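PDB 5C00: MdbA protein from Corynebacterium diphtheriae, which probably catalyses the oxidation of cysteine pairs to disulfides in exported proteins, as a DsbA-like thiol-disulfide oxidoreductase of the thioredoxin family. Local coordinates for residues Glu20-Thr25 / Ala72-Asp77. Residues are numbered along the deposited sequence; the frame is centred on the assembly and turned at random. Where two conformers were deposited one is given.
Sequences ESVSFT and AIENGD
Phe24 and Glu74 bring their backbones closest, CA to CA 5.4 Å, where the loop leading into strand 25-29 passes the last turn of helix 56-74. The helix closes there in a Schellman motif: Gly76 N bonds to Ile73 O and Asp77 N to Ala72 O, with Gly76 at positive phi, a conformation that glycine adopts without a CB pressing on the preceding carbonyl oxygen.

Glu74 has the length to bridge from helix to loop. Extended beyond CG, it carries its carboxylate to the loop backbone, where OE2 accepts a hydrogen bond from Ser23 N at 2.9 Å. The N-H points nearly straight at the oxygen (162°), meeting it on the anti side, 28° out of the carboxylate plane. The short Ser23 side chain, small and polar as suits an exposed position, lies against the Glu74 chain; its OG, set between the backbone N and carbonyl carbon (chi1 57°), is 3.1 Å from Glu74 CG.

Next to this polar link the contact is apolar. Phe24 CB rests 3.7 Å from Ile73 CG2, the branch anti to the backbone N, while the ring turns its edge to Glu74, CD2 lying 4.0 Å from CG. Val22 CB sits over one ring face, offset toward the rim, so the aromatic is packed by its own loop as well as by the helix. Both Phe24 and Ile73 also touch Leu35 of strand 32-36, which suits two large hydrophobic residues.

Glu74 thus divides its carboxylate between two partners: OE2 holds the loop amide and OE1 forms a salt bridge with Lys71, whose charge probably favours the ionised carboxylate. One near-straight hydrogen bond fixes where the loop backbone lies against the helix end, while the Phe24-Ile73 contact adds apolar packing with less directional preference.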
loop_
_atom_site.group_PDB
_atom_site.type_symbol
_atom_site.label_atom_id
_atom_site.label_comp_id
_atom_site.label_asym_id
_atom_site.label_seq_id
_atom_site.Cartn_x
_atom_site.Cartn_y
_atom_site.Cartn_z
ATOM N N GLU A 20 12.359 -2.113 8.599
ATOM C CA GLU A 20 13.018 -3.084 7.729
ATOM C C GLU A 20 13.727 -2.317 6.633
ATOM O O GLU A 20 13.214 -1.336 6.127
ATOM C CB GLU A 20 11.990 -4.062 7.138
ATOM C CG GLU A 20 12.448 -4.875 5.926
ATOM C CD GLU A 20 11.373 -5.808 5.373
ATOM O OE1 GLU A 20 10.158 -5.612 5.655
ATOM O OE2 GLU A 20 11.737 -6.746 4.626
ATOM N N SER A 21 14.929 -2.763 6.294
ATOM C CA SER A 21 15.698 -2.193 5.216
ATOM C C SER A 21 15.176 -2.806 3.910
ATOM O O SER A 21 14.998 -3.999 3.863
ATOM C CB SER A 21 17.141 -2.602 5.409
ATOM O OG SER A 21 17.936 -2.171 4.351
ATOM N N VAL A 22 15.034 -2.009 2.856
ATOM C CA VAL A 22 14.610 -2.545 1.550
ATOM C C VAL A 22 15.477 -1.868 0.521
ATOM O O VAL A 22 15.911 -0.746 0.736
ATOM C CB VAL A 22 13.129 -2.253 1.240
ATOM C CG1 VAL A 22 12.218 -2.984 2.232
ATOM C CG2 VAL A 22 12.852 -0.750 1.240
ATOM N N SER A 23 15.792 -2.570 -0.551
ATOM C CA SER A 23 16.686 -1.997 -1.545
ATOM C C SER A 23 15.969 -1.626 -2.840
ATOM O O SER A 23 16.631 -1.214 -3.801
ATOM C CB SER A 23 17.789 -2.965 -1.857
ATOM O OG SER A 23 17.231 -4.198 -2.301
ATOM N N PHE A 24 14.651 -1.778 -2.896
ATOM C CA PHE A 24 13.892 -1.451 -4.094
ATOM C C PHE A 24 13.582 0.028 -4.134
ATOM O O PHE A 24 13.767 0.741 -3.144
ATOM C CB PHE A 24 12.629 -2.328 -4.240
ATOM C CG PHE A 24 11.690 -2.304 -3.063
ATOM C CD1 PHE A 24 10.907 -1.187 -2.795
ATOM C CD2 PHE A 24 11.577 -3.394 -2.213
ATOM C CE1 PHE A 24 10.022 -1.163 -1.715
ATOM C CE2 PHE A 24 10.685 -3.370 -1.141
ATOM C CZ PHE A 24 9.927 -2.254 -0.887
ATOM N N THR A 25 13.098 0.494 -5.273
ATOM C CA THR A 25 12.617 1.870 -5.391
ATOM C C THR A 25 11.144 1.811 -5.853
ATOM O O THR A 25 10.471 0.739 -5.821
ATOM C CB THR A 25 13.544 2.699 -6.351
ATOM O OG1 THR A 25 13.156 4.078 -6.378
ATOM C CG2 THR A 25 13.495 2.156 -7.728
ATOM N N ALA A 72 11.502 -10.884 -4.346
ATOM C CA ALA A 72 11.309 -11.022 -5.774
ATOM C C ALA A 72 11.412 -9.680 -6.477
ATOM O O ALA A 72 11.916 -9.589 -7.599
ATOM C CB ALA A 72 9.950 -11.677 -6.049
ATOM N N ILE A 73 10.911 -8.646 -5.814
ATOM C CA ILE A 73 11.057 -7.282 -6.285
ATOM C C ILE A 73 12.538 -6.932 -6.244
ATOM O O ILE A 73 13.066 -6.458 -7.227
ATOM C CB ILE A 73 10.264 -6.245 -5.452
ATOM C CG1 ILE A 73 8.750 -6.476 -5.521
ATOM C CG2 ILE A 73 10.564 -4.855 -5.935
ATOM C CD1 ILE A 73 7.990 -5.724 -4.434
ATOM N N GLU A 74 13.225 -7.172 -5.133
ATOM C CA GLU A 74 14.641 -6.750 -5.060
ATOM C C GLU A 74 15.504 -7.492 -6.091
ATOM O O GLU A 74 16.454 -6.920 -6.611
ATOM C CB GLU A 74 15.191 -6.906 -3.632
ATOM C CG GLU A 74 14.614 -5.910 -2.674
ATOM C CD GLU A 74 14.923 -6.202 -1.211
ATOM O OE1 GLU A 74 15.151 -7.376 -0.910
ATOM O OE2 GLU A 74 14.868 -5.267 -0.357
ATOM N N ASN A 75 15.135 -8.740 -6.420
ATOM C CA ASN A 75 15.770 -9.545 -7.481
ATOM C C ASN A 75 15.503 -9.115 -8.905
ATOM O O ASN A 75 16.136 -9.609 -9.853
ATOM C CB ASN A 75 15.246 -10.968 -7.428
ATOM C CG ASN A 75 15.812 -11.735 -6.293
ATOM O OD1 ASN A 75 16.730 -11.266 -5.630
ATOM N ND2 ASN A 75 15.274 -12.929 -6.057
ATOM N N GLY A 76 14.541 -8.220 -9.103
ATOM C CA GLY A 76 14.213 -7.750 -10.447
ATOM C C GLY A 76 13.269 -8.663 -11.231
ATOM O O GLY A 76 13.040 -8.436 -12.428
ATOM N N ASP A 77 12.660 -9.644 -10.547
ATOM C CA ASP A 77 11.795 -10.649 -11.184
ATOM C C ASP A 77 10.342 -10.228 -11.349
ATOM O O ASP A 77 9.624 -10.763 -12.225
ATOM C CB ASP A 77 11.805 -11.966 -10.383
ATOM C CG ASP A 77 13.173 -12.679 -10.426
ATOM O OD1 ASP A 77 13.829 -12.621 -11.487
ATOM O OD2 ASP A 77 13.583 -13.269 -9.394
#